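Local structure of subtilisin-like serine protease (Fervidobacterium pennivorans, 1R6V) at residues A[398-409]-A[437-448]; A[408-417]-A[428-436]. The protein degrades keratin into peptides as a subtilisin-like serine protease, allowing the bacterium to grow on native feathers. The protein carries 1 engineered substitution. All blocks are in the same frame, centred on the assembly; numbering follows the deposited sequence.

Contact 1 (A[398-409]-A[437-448])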
loop_
_atom_site.group_PDB
_atom_site.type_symbol
_atom_site.label_atom_id
_atom_site.label_comp_id
_atom_site.label_asym_id
_atom_site.label_seq_id
_atom_site.Cartn_x
_atom_site.Cartn_y
_atom_site.Cartn_z
ATOM N N PHE A 398 -16.289 -23.914 -2.457
ATOM C CA PHE A 398 -17.161 -22.737 -2.528
ATOM C C PHE A 398 -16.671 -21.881 -3.685
ATOM O O PHE A 398 -16.116 -20.795 -3.494
ATOM C CB PHE A 398 -17.081 -21.967 -1.208
ATOM C CG PHE A 398 -17.343 -22.818 0.001
ATOM C CD1 PHE A 398 -16.296 -23.230 0.822
ATOM C CD2 PHE A 398 -18.638 -23.231 0.308
ATOM C CE1 PHE A 398 -16.534 -24.037 1.928
ATOM C CE2 PHE A 398 -18.890 -24.042 1.410
ATOM C CZ PHE A 398 -17.837 -24.449 2.227
ATOM N N PRO A 399 -16.894 -22.352 -4.919
ATOM C CA PRO A 399 -16.436 -21.605 -6.088
ATOM C C PRO A 399 -16.957 -20.191 -6.240
ATOM O O PRO A 399 -16.313 -19.360 -6.874
ATOM C CB PRO A 399 -16.817 -22.522 -7.248
ATOM C CG PRO A 399 -18.023 -23.225 -6.749
ATOM C CD PRO A 399 -17.667 -23.541 -5.320
ATOM N N ASN A 400 -18.109 -19.901 -5.646
ATOM C CA ASN A 400 -18.650 -18.557 -5.771
ATOM C C ASN A 400 -18.279 -17.609 -4.631
ATOM O O ASN A 400 -18.782 -16.485 -4.565
ATOM C CB ASN A 400 -20.178 -18.600 -5.923
ATOM C CG ASN A 400 -20.620 -19.337 -7.173
ATOM O OD1 ASN A 400 -19.926 -19.330 -8.189
ATOM N ND2 ASN A 400 -21.787 -19.967 -7.108
ATOM N N ALA A 401 -17.383 -18.031 -3.746
ATOM C CA ALA A 401 -17.019 -17.160 -2.629
ATOM C C ALA A 401 -16.342 -15.861 -3.021
ATOM O O ALA A 401 -15.514 -15.820 -3.929
ATOM C CB ALA A 401 -16.125 -17.910 -1.636
ATOM N N LYS A 402 -16.702 -14.799 -2.310
ATOM C CA LYS A 402 -16.087 -13.491 -2.524
ATOM C C LYS A 402 -14.944 -13.483 -1.522
ATOM O O LYS A 402 -14.989 -14.210 -0.530
ATOM C CB LYS A 402 -17.086 -12.380 -2.216
ATOM C CG LYS A 402 -18.220 -12.353 -3.221
ATOM C CD LYS A 402 -19.286 -11.352 -2.859
ATOM C CE LYS A 402 -20.296 -11.230 -3.991
ATOM N NZ LYS A 402 -20.871 -12.556 -4.379
ATOM N N PRO A 403 -13.900 -12.675 -1.761
ATOM C CA PRO A 403 -12.792 -12.661 -0.807
ATOM C C PRO A 403 -13.151 -12.458 0.665
ATOM O O PRO A 403 -12.610 -13.150 1.534
ATOM C CB PRO A 403 -11.870 -11.578 -1.376
ATOM C CG PRO A 403 -12.044 -11.810 -2.873
ATOM C CD PRO A 403 -13.558 -11.924 -2.986
ATOM N N TRP A 404 -14.066 -11.542 0.967
ATOM C CA TRP A 404 -14.415 -11.338 2.368
ATOM C C TRP A 404 -15.061 -12.589 2.967
ATOM O O TRP A 404 -14.897 -12.870 4.154
ATOM C CB TRP A 404 -15.334 -10.121 2.552
ATOM C CG TRP A 404 -16.777 -10.277 2.110
ATOM C CD1 TRP A 404 -17.342 -9.777 0.969
ATOM C CD2 TRP A 404 -17.847 -10.881 2.852
ATOM N NE1 TRP A 404 -18.696 -10.027 0.959
ATOM C CE2 TRP A 404 -19.029 -10.699 2.103
ATOM C CE3 TRP A 404 -17.919 -11.558 4.078
ATOM C CZ2 TRP A 404 -20.270 -11.170 2.541
ATOM C CZ3 TRP A 404 -19.149 -12.025 4.507
ATOM C CH2 TRP A 404 -20.309 -11.827 3.742
ATOM N N GLN A 405 -15.776 -13.351 2.145
ATOM C CA GLN A 405 -16.414 -14.556 2.657
ATOM C C GLN A 405 -15.375 -15.601 3.037
ATOM O O GLN A 405 -15.524 -16.306 4.033
ATOM C CB GLN A 405 -17.373 -15.136 1.620
ATOM C CG GLN A 405 -18.585 -14.265 1.346
ATOM C CD GLN A 405 -19.516 -14.893 0.309
ATOM O OE1 GLN A 405 -19.174 -15.004 -0.865
ATOM N NE2 GLN A 405 -20.693 -15.308 0.748
ATOM N N ILE A 406 -14.325 -15.707 2.234
ATOM C CA ILE A 406 -13.267 -16.658 2.541
ATOM C C ILE A 406 -12.586 -16.233 3.831
ATOM O O ILE A 406 -12.358 -17.061 4.724
ATOM C CB ILE A 406 -12.223 -16.730 1.396
ATOM C CG1 ILE A 406 -12.858 -17.385 0.159
ATOM C CG2 ILE A 406 -10.963 -17.502 1.878
ATOM C CD1 ILE A 406 -13.272 -18.856 0.366
ATOM N N ARG A 407 -12.258 -14.942 3.957
ATOM C CA ARG A 407 -11.603 -14.506 5.175
ATOM C C ARG A 407 -12.498 -14.730 6.389
ATOM O O ARG A 407 -12.038 -15.244 7.401
ATOM C CB ARG A 407 -11.202 -13.030 5.112
ATOM C CG ARG A 407 -10.492 -12.550 6.382
ATOM C CD ARG A 407 -9.999 -11.114 6.226
ATOM N NE ARG A 407 -11.079 -10.181 5.905
ATOM C CZ ARG A 407 -11.995 -9.767 6.775
ATOM N NH1 ARG A 407 -11.962 -10.194 8.037
ATOM N NH2 ARG A 407 -12.949 -8.936 6.375
ATOM N N LYS A 408 -13.774 -14.349 6.293
ATOM C CA LYS A 408 -14.639 -14.548 7.454
ATOM C C LYS A 408 -14.821 -16.008 7.808
ATOM O O LYS A 408 -14.995 -16.341 8.977
ATOM C CB LYS A 408 -16.014 -13.898 7.246
ATOM C CG LYS A 408 -15.986 -12.371 7.165
ATOM C CD LYS A 408 -15.240 -11.699 8.344
ATOM C CE LYS A 408 -15.705 -12.191 9.701
ATOM N NZ LYS A 408 -14.963 -11.470 10.797
ATOM N N LEU A 409 -14.806 -16.887 6.813
ATOM C CA LEU A 409 -14.967 -18.311 7.087
ATOM C C LEU A 409 -13.778 -18.767 7.918
ATOM O O LEU A 409 -13.929 -19.496 8.901
ATOM C CB LEU A 409 -15.031 -19.109 5.784
ATOM C CG LEU A 409 -15.164 -20.635 5.932
ATOM C CD1 LEU A 409 -16.326 -21.019 6.888
ATOM C CD2 LEU A 409 -15.393 -21.232 4.562
ATOM N N LEU A 437 -13.841 -26.040 6.043
ATOM C CA LEU A 437 -14.427 -26.749 4.914
ATOM C C LEU A 437 -15.880 -27.151 5.172
ATOM O O LEU A 437 -16.666 -27.289 4.231
ATOM C CB LEU A 437 -13.583 -27.983 4.567
ATOM C CG LEU A 437 -13.858 -28.669 3.228
ATOM C CD1 LEU A 437 -13.627 -27.700 2.079
ATOM C CD2 LEU A 437 -12.948 -29.868 3.110
ATOM N N GLN A 438 -16.230 -27.341 6.438
ATOM C CA GLN A 438 -17.597 -27.707 6.796
ATOM C C GLN A 438 -18.552 -26.591 6.424
ATOM O O GLN A 438 -19.708 -26.834 6.063
ATOM C CB GLN A 438 -17.709 -27.992 8.294
ATOM C CG GLN A 438 -17.020 -29.278 8.703
ATOM C CD GLN A 438 -17.318 -29.663 10.130
ATOM O OE1 GLN A 438 -18.477 -29.708 10.537
ATOM N NE2 GLN A 438 -16.276 -29.948 10.899
ATOM N N GLY A 439 -18.058 -25.363 6.509
ATOM C CA GLY A 439 -18.868 -24.217 6.177
ATOM C C GLY A 439 -20.064 -24.093 7.100
ATOM O O GLY A 439 -20.008 -24.482 8.267
ATOM N N PRO A 440 -21.171 -23.538 6.596
ATOM C CA PRO A 440 -21.282 -23.041 5.227
ATOM C C PRO A 440 -20.525 -21.719 5.066
ATOM O O PRO A 440 -20.002 -21.159 6.025
ATOM C CB PRO A 440 -22.790 -22.861 5.063
ATOM C CG PRO A 440 -23.197 -22.394 6.428
ATOM C CD PRO A 440 -22.441 -23.365 7.323
ATOM N N LEU A 441 -20.487 -21.223 3.843
ATOM C CA LEU A 441 -19.831 -19.961 3.549
ATOM C C LEU A 441 -20.689 -18.850 4.172
ATOM O O LEU A 441 -21.911 -18.813 3.959
ATOM C CB LEU A 441 -19.776 -19.795 2.042
ATOM C CG LEU A 441 -18.915 -18.695 1.458
ATOM C CD1 LEU A 441 -17.428 -19.032 1.697
ATOM C CD2 LEU A 441 -19.192 -18.592 -0.033
ATOM N N PRO A 442 -20.076 -17.936 4.950
ATOM C CA PRO A 442 -20.847 -16.854 5.577
ATOM C C PRO A 442 -21.557 -15.933 4.603
ATOM O O PRO A 442 -21.023 -15.600 3.551
ATOM C CB PRO A 442 -19.809 -16.113 6.423
ATOM C CG PRO A 442 -18.508 -16.452 5.768
ATOM C CD PRO A 442 -18.664 -17.890 5.381
ATOM N N THR A 443 -22.774 -15.537 4.965
ATOM C CA THR A 443 -23.569 -14.647 4.130
ATOM C C THR A 443 -23.546 -13.235 4.706
ATOM O O THR A 443 -24.012 -12.290 4.077
ATOM C CB THR A 443 -25.031 -15.129 4.047
ATOM O OG1 THR A 443 -25.588 -15.169 5.364
ATOM C CG2 THR A 443 -25.101 -16.520 3.445
ATOM N N GLN A 444 -23.000 -13.099 5.905
ATOM C CA GLN A 444 -22.897 -11.803 6.551
ATOM C C GLN A 444 -21.556 -11.727 7.265
ATOM O O GLN A 444 -20.881 -12.746 7.445
ATOM C CB GLN A 444 -24.042 -11.615 7.549
ATOM C CG GLN A 444 -25.374 -11.371 6.873
ATOM C CD GLN A 444 -26.507 -11.162 7.858
ATOM O OE1 GLN A 444 -26.432 -10.313 8.755
ATOM N NE2 GLN A 444 -27.572 -11.934 7.692
ATOM N N GLY A 445 -21.164 -10.516 7.645
ATOM C CA GLY A 445 -19.906 -10.346 8.353
ATOM C C GLY A 445 -18.906 -9.487 7.605
ATOM O O GLY A 445 -17.892 -9.099 8.174
ATOM N N GLY A 446 -19.182 -9.197 6.338
ATOM C CA GLY A 446 -18.267 -8.367 5.561
ATOM C C GLY A 446 -18.981 -7.637 4.443
ATOM O O GLY A 446 -20.174 -7.859 4.209
ATOM N N VAL A 447 -18.274 -6.731 3.770
ATOM C CA VAL A 447 -18.845 -5.997 2.643
ATOM C C VAL A 447 -17.826 -6.019 1.506
ATOM O O VAL A 447 -16.612 -6.005 1.735
ATOM C CB VAL A 447 -19.176 -4.519 2.989
ATOM C CG1 VAL A 447 -20.308 -4.454 4.010
ATOM C CG2 VAL A 447 -17.940 -3.816 3.513
ATOM N N GLU A 448 -18.325 -6.073 0.276
ATOM C CA GLU A 448 -17.439 -6.083 -0.876
ATOM C C GLU A 448 -16.601 -4.817 -0.908
ATOM O O GLU A 448 -15.423 -4.852 -1.265
ATOM C CB GLU A 448 -18.255 -6.214 -2.165
ATOM C CG GLU A 448 -18.759 -7.626 -2.364
ATOM C CD GLU A 448 -19.714 -7.754 -3.523
ATOM O OE1 GLU A 448 -19.404 -7.225 -4.611
ATOM O OE2 GLU A 448 -20.771 -8.397 -3.342
HETATM O O HOH W 1 -20.900 -9.620 -0.969
HETATM O O HOH W 2 -17.409 -9.540 10.825
#

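Contact 2 (A[408-417]-A[428-436])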
loop_
_atom_site.group_PDB
_atom_site.type_symbol
_atom_site.label_atom_id
_atom_site.label_comp_id
_atom_site.label_asym_id
_atom_site.label_seq_id
_atom_site.Cartn_x
_atom_site.Cartn_y
_atom_site.Cartn_z
ATOM N N LYS A 408 -13.774 -14.349 6.293
ATOM C CA LYS A 408 -14.639 -14.548 7.454
ATOM C C LYS A 408 -14.821 -16.008 7.808
ATOM O O LYS A 408 -14.995 -16.341 8.977
ATOM C CB LYS A 408 -16.014 -13.898 7.246
ATOM C CG LYS A 408 -15.986 -12.371 7.165
ATOM C CD LYS A 408 -15.240 -11.699 8.344
ATOM C CE LYS A 408 -15.705 -12.191 9.701
ATOM N NZ LYS A 408 -14.963 -11.470 10.797
ATOM N N LEU A 409 -14.806 -16.887 6.813
ATOM C CA LEU A 409 -14.967 -18.311 7.087
ATOM C C LEU A 409 -13.778 -18.767 7.918
ATOM O O LEU A 409 -13.929 -19.496 8.901
ATOM C CB LEU A 409 -15.031 -19.109 5.784
ATOM C CG LEU A 409 -15.164 -20.635 5.932
ATOM C CD1 LEU A 409 -16.326 -21.019 6.888
ATOM C CD2 LEU A 409 -15.393 -21.232 4.562
ATOM N N LEU A 410 -12.585 -18.331 7.526
ATOM C CA LEU A 410 -11.394 -18.700 8.283
ATOM C C LEU A 410 -11.437 -18.197 9.720
ATOM O O LEU A 410 -11.082 -18.924 10.650
ATOM C CB LEU A 410 -10.135 -18.131 7.622
ATOM C CG LEU A 410 -9.796 -18.662 6.236
ATOM C CD1 LEU A 410 -8.525 -17.987 5.780
ATOM C CD2 LEU A 410 -9.654 -20.144 6.243
ATOM N N GLU A 411 -11.846 -16.944 9.903
ATOM C CA GLU A 411 -11.892 -16.350 11.229
ATOM C C GLU A 411 -12.989 -16.970 12.087
ATOM O O GLU A 411 -12.787 -17.192 13.280
ATOM C CB GLU A 411 -12.080 -14.839 11.112
ATOM C CG GLU A 411 -10.856 -14.141 10.485
ATOM C CD GLU A 411 -11.085 -12.677 10.169
ATOM O OE1 GLU A 411 -12.192 -12.156 10.443
ATOM O OE2 GLU A 411 -10.145 -12.044 9.633
ATOM N N ASN A 412 -14.129 -17.275 11.473
ATOM C CA ASN A 412 -15.237 -17.876 12.206
ATOM C C ASN A 412 -14.971 -19.311 12.647
ATOM O O ASN A 412 -15.602 -19.785 13.599
ATOM C CB ASN A 412 -16.520 -17.855 11.364
ATOM C CG ASN A 412 -17.063 -16.455 11.157
ATOM O OD1 ASN A 412 -16.682 -15.517 11.857
ATOM N ND2 ASN A 412 -17.973 -16.312 10.199
ATOM N N THR A 413 -14.041 -19.996 11.987
ATOM C CA THR A 413 -13.757 -21.389 12.325
ATOM C C THR A 413 -12.398 -21.646 12.956
ATOM O O THR A 413 -12.041 -22.803 13.229
ATOM C CB THR A 413 -13.905 -22.313 11.082
ATOM O OG1 THR A 413 -13.038 -21.861 10.025
ATOM C CG2 THR A 413 -15.339 -22.312 10.582
ATOM N N ALA A 414 -11.648 -20.575 13.203
ATOM C CA ALA A 414 -10.322 -20.711 13.802
ATOM C C ALA A 414 -10.429 -21.241 15.218
ATOM O O ALA A 414 -11.404 -20.982 15.913
ATOM C CB ALA A 414 -9.594 -19.364 13.812
ATOM N N PHE A 415 -9.414 -21.985 15.634
ATOM C CA PHE A 415 -9.379 -22.542 16.971
ATOM C C PHE A 415 -8.819 -21.477 17.888
ATOM O O PHE A 415 -7.695 -20.995 17.702
ATOM C CB PHE A 415 -8.491 -23.777 16.998
ATOM C CG PHE A 415 -8.307 -24.352 18.362
ATOM C CD1 PHE A 415 -7.033 -24.557 18.871
ATOM C CD2 PHE A 415 -9.409 -24.655 19.151
ATOM C CE1 PHE A 415 -6.857 -25.062 20.158
ATOM C CE2 PHE A 415 -9.248 -25.159 20.441
ATOM C CZ PHE A 415 -7.969 -25.359 20.946
ATOM N N ASP A 416 -9.622 -21.097 18.874
ATOM C CA ASP A 416 -9.231 -20.076 19.827
ATOM C C ASP A 416 -8.427 -20.759 20.929
ATOM O O ASP A 416 -8.967 -21.085 21.984
ATOM C CB ASP A 416 -10.497 -19.430 20.399
ATOM C CG ASP A 416 -10.202 -18.431 21.483
ATOM O OD1 ASP A 416 -11.139 -18.093 22.233
ATOM O OD2 ASP A 416 -9.040 -17.986 21.588
ATOM N N PHE A 417 -7.140 -20.978 20.684
ATOM C CA PHE A 417 -6.299 -21.652 21.656
ATOM C C PHE A 417 -6.030 -20.840 22.919
ATOM O O PHE A 417 -5.816 -21.416 23.990
ATOM C CB PHE A 417 -4.985 -22.097 20.992
ATOM C CG PHE A 417 -4.185 -20.977 20.390
ATOM C CD1 PHE A 417 -3.289 -20.251 21.160
ATOM C CD2 PHE A 417 -4.328 -20.651 19.039
ATOM C CE1 PHE A 417 -2.542 -19.216 20.601
ATOM C CE2 PHE A 417 -3.589 -19.622 18.471
ATOM C CZ PHE A 417 -2.695 -18.901 19.246
ATOM N N TYR A 428 -8.001 -14.316 15.283
ATOM C CA TYR A 428 -9.012 -15.197 15.858
ATOM C C TYR A 428 -8.537 -16.598 16.238
ATOM O O TYR A 428 -9.328 -17.412 16.712
ATOM C CB TYR A 428 -10.224 -15.272 14.921
ATOM C CG TYR A 428 -10.851 -13.911 14.698
ATOM C CD1 TYR A 428 -10.399 -13.077 13.683
ATOM C CD2 TYR A 428 -11.858 -13.432 15.541
ATOM C CE1 TYR A 428 -10.929 -11.799 13.507
ATOM C CE2 TYR A 428 -12.391 -12.150 15.374
ATOM C CZ TYR A 428 -11.921 -11.340 14.355
ATOM O OH TYR A 428 -12.424 -10.069 14.185
ATOM N N GLY A 429 -7.252 -16.878 16.029
ATOM C CA GLY A 429 -6.710 -18.177 16.395
ATOM C C GLY A 429 -6.061 -18.970 15.282
ATOM O O GLY A 429 -5.731 -18.428 14.230
ATOM N N LEU A 430 -5.877 -20.261 15.534
ATOM C CA LEU A 430 -5.274 -21.191 14.591
ATOM C C LEU A 430 -6.225 -21.518 13.445
ATOM O O LEU A 430 -7.362 -21.933 13.673
ATOM C CB LEU A 430 -4.914 -22.485 15.316
ATOM C CG LEU A 430 -4.534 -23.694 14.462
ATOM C CD1 LEU A 430 -3.207 -23.410 13.719
ATOM C CD2 LEU A 430 -4.386 -24.933 15.365
ATOM N N VAL A 431 -5.760 -21.357 12.207
ATOM C CA VAL A 431 -6.609 -21.675 11.063
ATOM C C VAL A 431 -6.924 -23.183 11.090
ATOM O O VAL A 431 -6.056 -24.010 11.365
ATOM C CB VAL A 431 -5.902 -21.284 9.720
ATOM C CG1 VAL A 431 -4.684 -22.171 9.480
ATOM C CG2 VAL A 431 -6.891 -21.382 8.550
ATOM N N LYS A 432 -8.178 -23.531 10.807
ATOM C CA LYS A 432 -8.613 -24.919 10.804
ATOM C C LYS A 432 -9.307 -25.263 9.492
ATOM O O LYS A 432 -10.443 -24.843 9.241
ATOM C CB LYS A 432 -9.556 -25.170 11.984
ATOM C CG LYS A 432 -8.829 -25.287 13.320
ATOM C CD LYS A 432 -8.070 -26.597 13.344
ATOM C CE LYS A 432 -7.556 -26.914 14.722
ATOM N NZ LYS A 432 -6.805 -28.194 14.681
ATOM N N LEU A 433 -8.612 -26.030 8.664
ATOM C CA LEU A 433 -9.142 -26.429 7.361
ATOM C C LEU A 433 -10.372 -27.313 7.516
ATOM O O LEU A 433 -11.355 -27.156 6.789
ATOM C CB LEU A 433 -8.085 -27.202 6.558
ATOM C CG LEU A 433 -8.081 -27.172 5.019
ATOM C CD1 LEU A 433 -7.439 -28.451 4.516
ATOM C CD2 LEU A 433 -9.463 -27.000 4.444
ATOM N N ASP A 434 -10.334 -28.244 8.462
ATOM C CA ASP A 434 -11.478 -29.122 8.606
ATOM C C ASP A 434 -12.748 -28.372 8.999
ATOM O O ASP A 434 -13.801 -28.590 8.389
ATOM C CB ASP A 434 -11.180 -30.307 9.557
ATOM C CG ASP A 434 -10.678 -29.888 10.940
ATOM O OD1 ASP A 434 -10.498 -28.684 11.207
ATOM O OD2 ASP A 434 -10.452 -30.799 11.778
ATOM N N ALA A 435 -12.655 -27.480 9.983
ATOM C CA ALA A 435 -13.818 -26.704 10.408
ATOM C C ALA A 435 -14.242 -25.728 9.310
ATOM O O ALA A 435 -15.436 -25.532 9.052
ATOM C CB ALA A 435 -13.514 -25.941 11.708
ATOM N N ALA A 436 -13.268 -25.117 8.642
ATOM C CA ALA A 436 -13.603 -24.170 7.577
ATOM C C ALA A 436 -14.317 -24.858 6.418
ATOM O O ALA A 436 -15.300 -24.337 5.878
ATOM C CB ALA A 436 -12.333 -23.476 7.065
HETATM O O HOH W 3 -10.254 -21.614 10.265
HETATM O O HOH W 4 -11.658 -8.993 11.570
#

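Contact 1 (A[398-409]-A[437-448])
W404 lays its indole flat against G446, whose CA stands over the six-membered ring, 3.8 Å from the centroid and 23° off the normal, in a CH-pi contact. Glycine suits this place because a CB would point at the ring and collide with CE3. The opposite face rests on Q405 CG, 3.5 Å above the ring plane, so the indole is sandwiched between its own helix and the passing chain, while T443 C and Q444 N meet its edge. Its chi1 of 74°, which sets CG between the backbone N and the carbonyl carbon, swings the ring across residues 442-448. NE1 donates to a water that in turn donates to E448 OE2. With an alanine here, G446 is likely to lose the face it packs on and the water its donor.

Q405 uses both ends of its amide: NE2 donates to P442 O at 2.8 Å and 158°, somewhat tilted from the carbonyl plane, and OE1 takes the N-H of K402, the N-cap residue, on a lone pair at 2.9 Å. The two bonds fix the rotation of the amide. L441 crosses Q405 at about a right angle and pushes its methyls inward, CD2 lying 3.5 Å from A401 CB and CD1 4.1 Å from L409 CD2. F398 and L441 slide past each other in opposite directions, F398 CD2 4.0 Å from L441 CB. The rigid ring of P442 fits beside L409, its CD 3.9 Å from L409 CB.

Behind helix 403-413, I406 and L409 pack on helix 380-397, and L437 lies on helix 145-150. R407 forms a salt bridge to D494, while V447 pairs through its backbone with I493 of strand 487-494, joining the contact to the following beta-sandwich.

Contact 2 (A[408-417]-A[428-436])
F415 and L430 form a single antiparallel bridge, a hydrogen-bonded pair in which F415 N meets L430 O at 2.8 Å and L430 N meets F415 O at 2.9 Å. G429 lets the chains close up: its positive phi suits glycine, and a CB would strike F415 O. The ring of F417 turns its edge to L430 N.

Just before G429, the Y428 ring passes slantwise across the E411 side chain, the carboxylate and ring planes 27° apart, Y428 CD1 3.4 Å from E411 CG. The carboxylate is held on both oxygens, OE1 by a salt bridge to K408 NZ and OE2 by R407. T413, its OG1 at chi1 57°, directs the hydroxyl back to L409 O at 2.8 Å, while its CB touches A435 CB at 3.7 Å; small alanines let the helices approach. A water accepts from K432 N, at the N-cap, and donates to L410 O and T413 OG1. L410 and V431 lie side by side, pointing the same way, L410 CD2 3.8 Å from V431 CG2.

The loop-linked helices 403-413 and 433-438 pack together near the end of a subtilase catalytic domain, and L410 reaches helix 380-397, which carries the probable catalytic S381 in its first turn.

In the fold
From the N terminus, the chain leaves helix 380-397, turns at 398-401 and enters helix 403-413, which serves both contacts. Contact 2 closes the shorter loop, bringing 428-436 back to 408-417 after ten intervening residues. Helix 433-438 then delivers the chain into contact 1, where 437-448 passes across 398-409 and closes a longer loop, with contact 2 nested inside it. The two share K408 and L409 and lie with their centres about 13 Å apart. Contact 2 stays within the catalytic domain, near strands 314-322 and 338-343, whereas contact 1 carries the chain out to strand 446-455 of the Ig-like sandwich domain.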